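Local coordinates for protein replicative DNA helicase (Helicobacter pylori, PDB 3GXV) that probably unwinds DNA at the replication fork as a hexameric, nucleotide-hydrolysing helicase, its N-terminal domain taking part in interactions with primase, at residues Q11-E14 with R15-S19; D92-E95 with A96-E100; S33-P37 with S38-Y42. All coordinates share one frame; numbering follows the deposited sequence.

Contact 1: Q11-E14 with R15-S19; sequences QNIE and RIVLS
Two successive turns of the helix 3-23 meet here, Gln11 to Glu14 joined to Arg15 to Leu18 by i to i+4 backbone bonds. Ile16 N reaches Asn12 O at 3.2 Å, nearly straight at 168°, and Leu18 N reaches Glu14 O at 3.1 Å; by contrast the bond from Arg15 N to Gln11 O, 3.4 Å long, is weak. Arg15 bends at chi3 (-71°), which folds its guanidinium back over the preceding turn, one face over Gln11 O and the backbone of Asn12. Its side-chain contacts within the two segments are loose: NH1 lies 3.9 Å from Gln11 CG, and NH2 is equally far from Asn12 OD1, the amide and guanidinium planes being 49° apart in the latter pair. Ile16 crosses the Asn12 side chain at a slant, CD1 3.8 Å from OD1 and 3.9 Å from ND2, while Ile13 CG2 and Val17 CG2 lie 4.2 Å apart on another flank. Around this helix, Ile13 and Val17 face helix 95-119, Arg15 and Leu18 touch helix 79-87, and Leu18 also packs on helix 43-57. The Glu14 carboxylate turns to the 33-42 loop and helix 43-57, accepting bonds from Tyr41 N, Tyr42 N and Asn45 ND2.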
loop_
_atom_site.group_PDB
_atom_site.type_symbol
_atom_site.label_atom_id
_atom_site.label_comp_id
_atom_site.label_asym_id
_atom_site.label_seq_id
_atom_site.Cartn_x
_atom_site.Cartn_y
_atom_site.Cartn_z
ATOM N N GLN B 11 -21.337 -7.288 8.275
ATOM C CA GLN B 11 -20.509 -7.675 7.159
ATOM C C GLN B 11 -20.104 -6.429 6.353
ATOM O O GLN B 11 -18.936 -6.264 5.997
ATOM C CB GLN B 11 -21.271 -8.678 6.279
ATOM C CG GLN B 11 -20.359 -9.500 5.401
ATOM C CD GLN B 11 -21.075 -10.619 4.681
ATOM O OE1 GLN B 11 -20.471 -11.340 3.891
ATOM N NE2 GLN B 11 -22.366 -10.777 4.952
ATOM N N ASN B 12 -21.073 -5.558 6.086
ATOM C CA ASN B 12 -20.851 -4.334 5.324
ATOM C C ASN B 12 -19.868 -3.390 6.024
ATOM O O ASN B 12 -19.034 -2.751 5.384
ATOM C CB ASN B 12 -22.189 -3.627 5.096
ATOM C CG ASN B 12 -22.039 -2.299 4.388
ATOM O OD1 ASN B 12 -21.300 -2.184 3.412
ATOM N ND2 ASN B 12 -22.754 -1.290 4.863
ATOM N N ILE B 13 -19.976 -3.309 7.341
ATOM C CA ILE B 13 -19.106 -2.460 8.143
ATOM C C ILE B 13 -17.657 -2.932 8.143
ATOM O O ILE B 13 -16.737 -2.116 8.200
ATOM C CB ILE B 13 -19.598 -2.406 9.612
ATOM C CG1 ILE B 13 -20.872 -1.563 9.691
ATOM C CG2 ILE B 13 -18.498 -1.858 10.520
ATOM C CD1 ILE B 13 -21.464 -1.482 11.075
ATOM N N GLU B 14 -17.462 -4.245 8.101
ATOM C CA GLU B 14 -16.124 -4.815 8.110
ATOM C C GLU B 14 -15.382 -4.503 6.826
ATOM O O GLU B 14 -14.173 -4.303 6.841
ATOM C CB GLU B 14 -16.185 -6.331 8.316
ATOM C CG GLU B 14 -16.859 -6.730 9.625
ATOM C CD GLU B 14 -16.762 -8.210 9.940
ATOM O OE1 GLU B 14 -16.715 -9.055 9.006
ATOM O OE2 GLU B 14 -16.759 -8.530 11.144
ATOM N N ARG B 15 -16.109 -4.470 5.718
ATOM C CA ARG B 15 -15.507 -4.169 4.431
ATOM C C ARG B 15 -15.109 -2.704 4.395
ATOM O O ARG B 15 -13.992 -2.361 4.001
ATOM C CB ARG B 15 -16.491 -4.438 3.287
ATOM C CG ARG B 15 -16.826 -5.899 3.068
ATOM C CD ARG B 15 -17.551 -6.111 1.739
ATOM N NE ARG B 15 -18.920 -5.604 1.745
ATOM C CZ ARG B 15 -20.009 -6.363 1.853
ATOM N NH1 ARG B 15 -19.910 -7.678 1.966
ATOM N NH2 ARG B 15 -21.202 -5.805 1.841
ATOM N N ILE B 16 -16.033 -1.835 4.796
ATOM C CA ILE B 16 -15.756 -0.409 4.775
ATOM C C ILE B 16 -14.509 -0.097 5.597
ATOM O O ILE B 16 -13.748 0.789 5.264
ATOM C CB ILE B 16 -16.943 0.403 5.317
ATOM C CG1 ILE B 16 -18.169 0.201 4.417
ATOM C CG2 ILE B 16 -16.554 1.876 5.387
ATOM C CD1 ILE B 16 -19.467 0.801 4.966
ATOM N N VAL B 17 -14.306 -0.852 6.669
ATOM C CA VAL B 17 -13.155 -0.664 7.534
ATOM C C VAL B 17 -11.883 -1.114 6.832
ATOM O O VAL B 17 -10.859 -0.431 6.906
ATOM C CB VAL B 17 -13.320 -1.463 8.838
ATOM C CG1 VAL B 17 -12.059 -1.355 9.692
ATOM C CG2 VAL B 17 -14.507 -0.931 9.613
ATOM N N LEU B 18 -11.967 -2.265 6.157
ATOM C CA LEU B 18 -10.837 -2.851 5.431
ATOM C C LEU B 18 -10.534 -2.002 4.197
ATOM O O LEU B 18 -9.376 -1.829 3.815
ATOM C CB LEU B 18 -11.152 -4.297 5.008
ATOM C CG LEU B 18 -11.265 -5.417 6.063
ATOM C CD1 LEU B 18 -11.628 -6.730 5.372
ATOM C CD2 LEU B 18 -9.957 -5.580 6.808
ATOM N N SER B 19 -11.591 -1.493 3.574
ATOM C CA SER B 19 -11.452 -0.631 2.411
ATOM C C SER B 19 -10.777 0.655 2.866
ATOM O O SER B 19 -9.991 1.234 2.124
ATOM C CB SER B 19 -12.817 -0.297 1.811
ATOM O OG SER B 19 -12.700 0.776 0.897
#

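Contact 2: D92-E95 with A96-E100; sequences DNIE and AYVEE
The Tyr97 ring stands beside the Ile94 peptide, whose O approaches it obliquely, and the nearest side-chain pair, Ile94 CG2 to ring atom CD2, is a loose 4.5 Å. The ring points on toward helix 3-23: Ile13 CG2 lies over one face, offset toward CG, Ile16 CD1 sits at the CE2 edge near the ring plane, and Val17 touches the Tyr97 CB. The carboxylates of Glu95 and Glu99, the other flat groups, are bridged by a shared water at their oxygens: it donates to Glu95 OE1 at 3.0 Å and to Glu99 OE2 at 2.7 Å. Both glutamates are extended with CG anti to the backbone N (chi1 177° and -176°), which sends the two chains out from successive turns so that the water can span them. Ile94 occupies the N-cap position of helix 95-119, and its carbonyl starts the regular pattern: Val98 N donates to Ile94 O at 3.0 Å and 162°, followed by Glu99 N to Glu95 O at 3.1 Å. Upstream, Glu95 N makes a weak bond to Asn93 OD1. On the buried flank Ile94 CD1 rests 3.9 Å from Val98 CG2, and Val98 goes on to meet Val34 and Leu35. Glu95 OE1 and Glu99 OE2 stay 5.7 Å apart with the water between them; its two donated hydrogens would probably ease the repulsion of the like charges.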
loop_
_atom_site.group_PDB
_atom_site.type_symbol
_atom_site.label_atom_id
_atom_site.label_comp_id
_atom_site.label_asym_id
_atom_site.label_seq_id
_atom_site.Cartn_x
_atom_site.Cartn_y
_atom_site.Cartn_z
ATOM N N ASP B 92 -14.941 8.274 6.500
ATOM C CA ASP B 92 -14.013 9.132 7.200
ATOM C C ASP B 92 -14.231 8.705 8.642
ATOM O O ASP B 92 -15.375 8.586 9.071
ATOM C CB ASP B 92 -14.398 10.601 7.011
ATOM C CG ASP B 92 -13.591 11.315 5.922
ATOM O OD1 ASP B 92 -13.728 12.549 5.818
ATOM O OD2 ASP B 92 -12.829 10.688 5.175
ATOM N N ASN B 93 -13.157 8.442 9.374
ATOM C CA ASN B 93 -13.304 8.006 10.758
ATOM C C ASN B 93 -14.102 6.714 10.869
ATOM O O ASN B 93 -15.332 6.733 10.966
ATOM C CB ASN B 93 -13.976 9.090 11.615
ATOM C CG ASN B 93 -14.014 8.721 13.088
ATOM O OD1 ASN B 93 -13.092 8.088 13.595
ATOM N ND2 ASN B 93 -15.071 9.125 13.783
ATOM N N ILE B 94 -13.375 5.598 10.842
ATOM C CA ILE B 94 -13.963 4.268 10.951
ATOM C C ILE B 94 -13.891 3.766 12.389
ATOM O O ILE B 94 -14.000 2.567 12.645
ATOM C CB ILE B 94 -13.230 3.250 10.040
ATOM C CG1 ILE B 94 -11.726 3.542 10.016
ATOM C CG2 ILE B 94 -13.818 3.277 8.646
ATOM C CD1 ILE B 94 -11.031 3.328 11.341
ATOM N N GLU B 95 -13.699 4.691 13.322
ATOM C CA GLU B 95 -13.598 4.360 14.740
ATOM C C GLU B 95 -14.797 3.572 15.261
ATOM O O GLU B 95 -14.675 2.399 15.600
ATOM C CB GLU B 95 -13.434 5.638 15.571
ATOM C CG GLU B 95 -13.395 5.402 17.073
ATOM C CD GLU B 95 -13.432 6.690 17.869
ATOM O OE1 GLU B 95 -13.499 6.621 19.115
ATOM O OE2 GLU B 95 -13.393 7.775 17.249
ATOM N N ALA B 96 -15.955 4.218 15.331
ATOM C CA ALA B 96 -17.155 3.548 15.833
ATOM C C ALA B 96 -17.303 2.154 15.233
ATOM O O ALA B 96 -17.569 1.187 15.957
ATOM C CB ALA B 96 -18.380 4.374 15.525
ATOM N N TYR B 97 -17.136 2.067 13.915
ATOM C CA TYR B 97 -17.229 0.812 13.186
ATOM C C TYR B 97 -16.307 -0.248 13.811
ATOM O O TYR B 97 -16.732 -1.364 14.114
ATOM C CB TYR B 97 -16.829 1.037 11.722
ATOM C CG TYR B 97 -17.917 1.553 10.800
ATOM C CD1 TYR B 97 -19.073 2.159 11.295
ATOM C CD2 TYR B 97 -17.793 1.408 9.418
ATOM C CE1 TYR B 97 -20.084 2.597 10.429
ATOM C CE2 TYR B 97 -18.787 1.843 8.548
ATOM C CZ TYR B 97 -19.930 2.430 9.056
ATOM O OH TYR B 97 -20.914 2.821 8.185
ATOM N N VAL B 98 -15.040 0.107 13.996
ATOM C CA VAL B 98 -14.071 -0.806 14.578
ATOM C C VAL B 98 -14.528 -1.306 15.938
ATOM O O VAL B 98 -14.431 -2.497 16.214
ATOM C CB VAL B 98 -12.693 -0.131 14.694
ATOM C CG1 VAL B 98 -11.720 -1.027 15.433
ATOM C CG2 VAL B 98 -12.163 0.152 13.313
ATOM N N GLU B 99 -15.028 -0.397 16.779
ATOM C CA GLU B 99 -15.529 -0.757 18.106
ATOM C C GLU B 99 -16.824 -1.563 17.977
ATOM O O GLU B 99 -17.175 -2.341 18.871
ATOM C CB GLU B 99 -15.806 0.488 18.960
ATOM C CG GLU B 99 -16.248 0.137 20.381
ATOM C CD GLU B 99 -16.888 1.296 21.141
ATOM O OE1 GLU B 99 -17.262 1.091 22.317
ATOM O OE2 GLU B 99 -17.025 2.398 20.571
ATOM N N GLU B 100 -17.542 -1.366 16.876
ATOM C CA GLU B 100 -18.777 -2.101 16.652
ATOM C C GLU B 100 -18.385 -3.527 16.287
ATOM O O GLU B 100 -18.967 -4.501 16.780
ATOM C CB GLU B 100 -19.584 -1.467 15.513
ATOM C CG GLU B 100 -20.990 -2.029 15.390
ATOM C CD GLU B 100 -21.861 -1.251 14.422
ATOM O OE1 GLU B 100 -21.752 -0.006 14.372
ATOM O OE2 GLU B 100 -22.670 -1.892 13.722
HETATM O O HOH W 1 -15.499 4.557 19.912
#

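Contact 3: S33-P37 with S38-Y42; sequences SVLEP and SDFYY
With chi1 at -71°, Asp39 sets its carboxylate beside its own backbone N and back toward the preceding part of the loop, where OD2 accepts a bond from Glu36 N at 2.9 Å. The amide comes to the anti side of OD2, 21° out of the carboxylate plane. A similar first torsion at Phe40 (-76°) lays its ring edge against the carbonyls of the turn: CD1 is 3.3 Å from Pro37 O and 3.7 Å from Glu36 O, both near the ring plane. Pro37 O also takes the bond from Phe40 N, 2.9 Å long, with the donor above the carbonyl plane, and a water links it to Phe40 O. The bond from Asp39 N to Glu36 O adds a second i to i+3 closure, though the position of that nitrogen is less certain. On the apolar flank, Leu35 CD2 touches Asp39 CB at 3.9 Å, while its CD1 lies 4.3 Å from Phe40 CZ. The remaining oxygen of Asp39, OD1, is bonded to Ser105 OG of helix 95-119, so the buried carboxylate is gripped from both the loop and that helix. Leu35 packs on helix 95-119, Pro37 on helix 43-57. The Phe40 N to Pro37 O bond and the 3-10 geometry of Pro37 to Asp39 point to a short 3-10 turn between helices 27-32 and 43-57, its start tied by Asp39 to Glu36 N.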
loop_
_atom_site.group_PDB
_atom_site.type_symbol
_atom_site.label_atom_id
_atom_site.label_comp_id
_atom_site.label_asym_id
_atom_site.label_seq_id
_atom_site.Cartn_x
_atom_site.Cartn_y
_atom_site.Cartn_z
ATOM N N SER B 33 -5.135 -2.235 17.098
ATOM C CA SER B 33 -5.023 -1.988 18.532
ATOM C C SER B 33 -6.329 -2.354 19.219
ATOM O O SER B 33 -6.457 -2.242 20.442
ATOM C CB SER B 33 -4.699 -0.518 18.795
ATOM O OG SER B 33 -4.462 -0.294 20.169
ATOM N N VAL B 34 -7.299 -2.794 18.417
ATOM C CA VAL B 34 -8.611 -3.182 18.916
ATOM C C VAL B 34 -9.134 -4.446 18.228
ATOM O O VAL B 34 -10.033 -5.100 18.737
ATOM C CB VAL B 34 -9.635 -2.017 18.724
ATOM C CG1 VAL B 34 -11.077 -2.517 18.895
ATOM C CG2 VAL B 34 -9.351 -0.907 19.745
ATOM N N LEU B 35 -8.546 -4.813 17.094
ATOM C CA LEU B 35 -9.012 -5.973 16.349
ATOM C C LEU B 35 -7.977 -6.988 15.891
ATOM O O LEU B 35 -6.909 -6.637 15.415
ATOM C CB LEU B 35 -9.787 -5.506 15.115
ATOM C CG LEU B 35 -11.103 -4.744 15.304
ATOM C CD1 LEU B 35 -11.540 -4.149 13.981
ATOM C CD2 LEU B 35 -12.168 -5.679 15.846
ATOM N N GLU B 36 -8.318 -8.260 16.044
ATOM C CA GLU B 36 -7.483 -9.357 15.575
ATOM C C GLU B 36 -8.291 -9.939 14.411
ATOM O O GLU B 36 -9.489 -9.687 14.305
ATOM C CB GLU B 36 -7.312 -10.425 16.662
ATOM C CG GLU B 36 -6.472 -10.003 17.856
ATOM C CD GLU B 36 -5.133 -9.412 17.462
ATOM O OE1 GLU B 36 -4.601 -9.775 16.390
ATOM O OE2 GLU B 36 -4.602 -8.592 18.236
ATOM N N PRO B 37 -7.652 -10.714 13.520
ATOM C CA PRO B 37 -8.408 -11.293 12.394
ATOM C C PRO B 37 -9.625 -12.089 12.896
ATOM O O PRO B 37 -10.751 -11.928 12.401
ATOM C CB PRO B 37 -7.374 -12.179 11.703
ATOM C CG PRO B 37 -6.075 -11.433 11.949
ATOM C CD PRO B 37 -6.206 -11.006 13.405
ATOM N N SER B 38 -9.391 -12.929 13.898
ATOM C CA SER B 38 -10.436 -13.754 14.487
ATOM C C SER B 38 -11.635 -12.941 14.983
ATOM O O SER B 38 -12.672 -13.508 15.317
ATOM C CB SER B 38 -9.852 -14.575 15.646
ATOM O OG SER B 38 -9.296 -13.737 16.654
ATOM N N ASP B 39 -11.509 -11.615 15.035
ATOM C CA ASP B 39 -12.629 -10.800 15.493
ATOM C C ASP B 39 -13.597 -10.413 14.395
ATOM O O ASP B 39 -14.575 -9.721 14.664
ATOM C CB ASP B 39 -12.150 -9.522 16.182
ATOM C CG ASP B 39 -11.529 -9.786 17.524
ATOM O OD1 ASP B 39 -12.108 -10.571 18.309
ATOM O OD2 ASP B 39 -10.468 -9.197 17.797
ATOM N N PHE B 40 -13.326 -10.847 13.164
ATOM C CA PHE B 40 -14.209 -10.522 12.042
ATOM C C PHE B 40 -15.280 -11.584 11.892
ATOM O O PHE B 40 -15.005 -12.764 12.022
ATOM C CB PHE B 40 -13.425 -10.393 10.737
ATOM C CG PHE B 40 -12.658 -9.111 10.625
ATOM C CD1 PHE B 40 -11.446 -8.942 11.297
ATOM C CD2 PHE B 40 -13.175 -8.043 9.908
ATOM C CE1 PHE B 40 -10.775 -7.730 11.251
ATOM C CE2 PHE B 40 -12.499 -6.817 9.862
ATOM C CZ PHE B 40 -11.299 -6.670 10.538
ATOM N N TYR B 41 -16.499 -11.131 11.619
ATOM C CA TYR B 41 -17.678 -11.979 11.459
ATOM C C TYR B 41 -17.612 -12.815 10.178
ATOM O O TYR B 41 -17.803 -14.034 10.209
ATOM C CB TYR B 41 -18.912 -11.076 11.488
ATOM C CG TYR B 41 -20.208 -11.673 10.986
ATOM C CD1 TYR B 41 -20.724 -12.858 11.513
ATOM C CD2 TYR B 41 -20.933 -11.026 9.995
ATOM C CE1 TYR B 41 -21.939 -13.383 11.044
ATOM C CE2 TYR B 41 -22.135 -11.527 9.536
ATOM C CZ TYR B 41 -22.627 -12.700 10.056
ATOM O OH TYR B 41 -23.797 -13.193 9.551
ATOM N N TYR B 42 -17.352 -12.161 9.054
ATOM C CA TYR B 42 -17.220 -12.867 7.784
ATOM C C TYR B 42 -15.743 -13.277 7.726
ATOM O O TYR B 42 -14.867 -12.433 7.595
ATOM C CB TYR B 42 -17.550 -11.930 6.628
ATOM C CG TYR B 42 -17.637 -12.628 5.304
ATOM C CD1 TYR B 42 -18.441 -13.754 5.148
ATOM C CD2 TYR B 42 -16.924 -12.167 4.200
ATOM C CE1 TYR B 42 -18.535 -14.399 3.932
ATOM C CE2 TYR B 42 -17.012 -12.808 2.980
ATOM C CZ TYR B 42 -17.823 -13.923 2.850
ATOM O OH TYR B 42 -17.955 -14.558 1.637
HETATM O O HOH W 2 -12.487 -14.167 11.260
#

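Overall arrangement
The three contacts lie close together in the helical domain, their centres about 10 Å (contacts 1 and 2), 11 Å (1 and 3) and 13 Å (2 and 3) apart. Contact 1 joins contact 2 by apolar packing, Ile13 CG2 lying 3.5 Å from Tyr97 CG and Ile16 CD1 3.8 Å from Tyr97 CE2. Its link to contact 3 is largely polar: Glu14 OE2 lies 2.7 Å from Tyr41 N, a probable hydrogen bond just before helix 43-57 begins. Contacts 2 and 3 meet through Val98 CG1 and Leu35 CD1, 3.4 Å apart. Helix 3-23, the 33-42 loop and the start of helix 95-119 thus each touch the other two within the DnaB N-terminal domain.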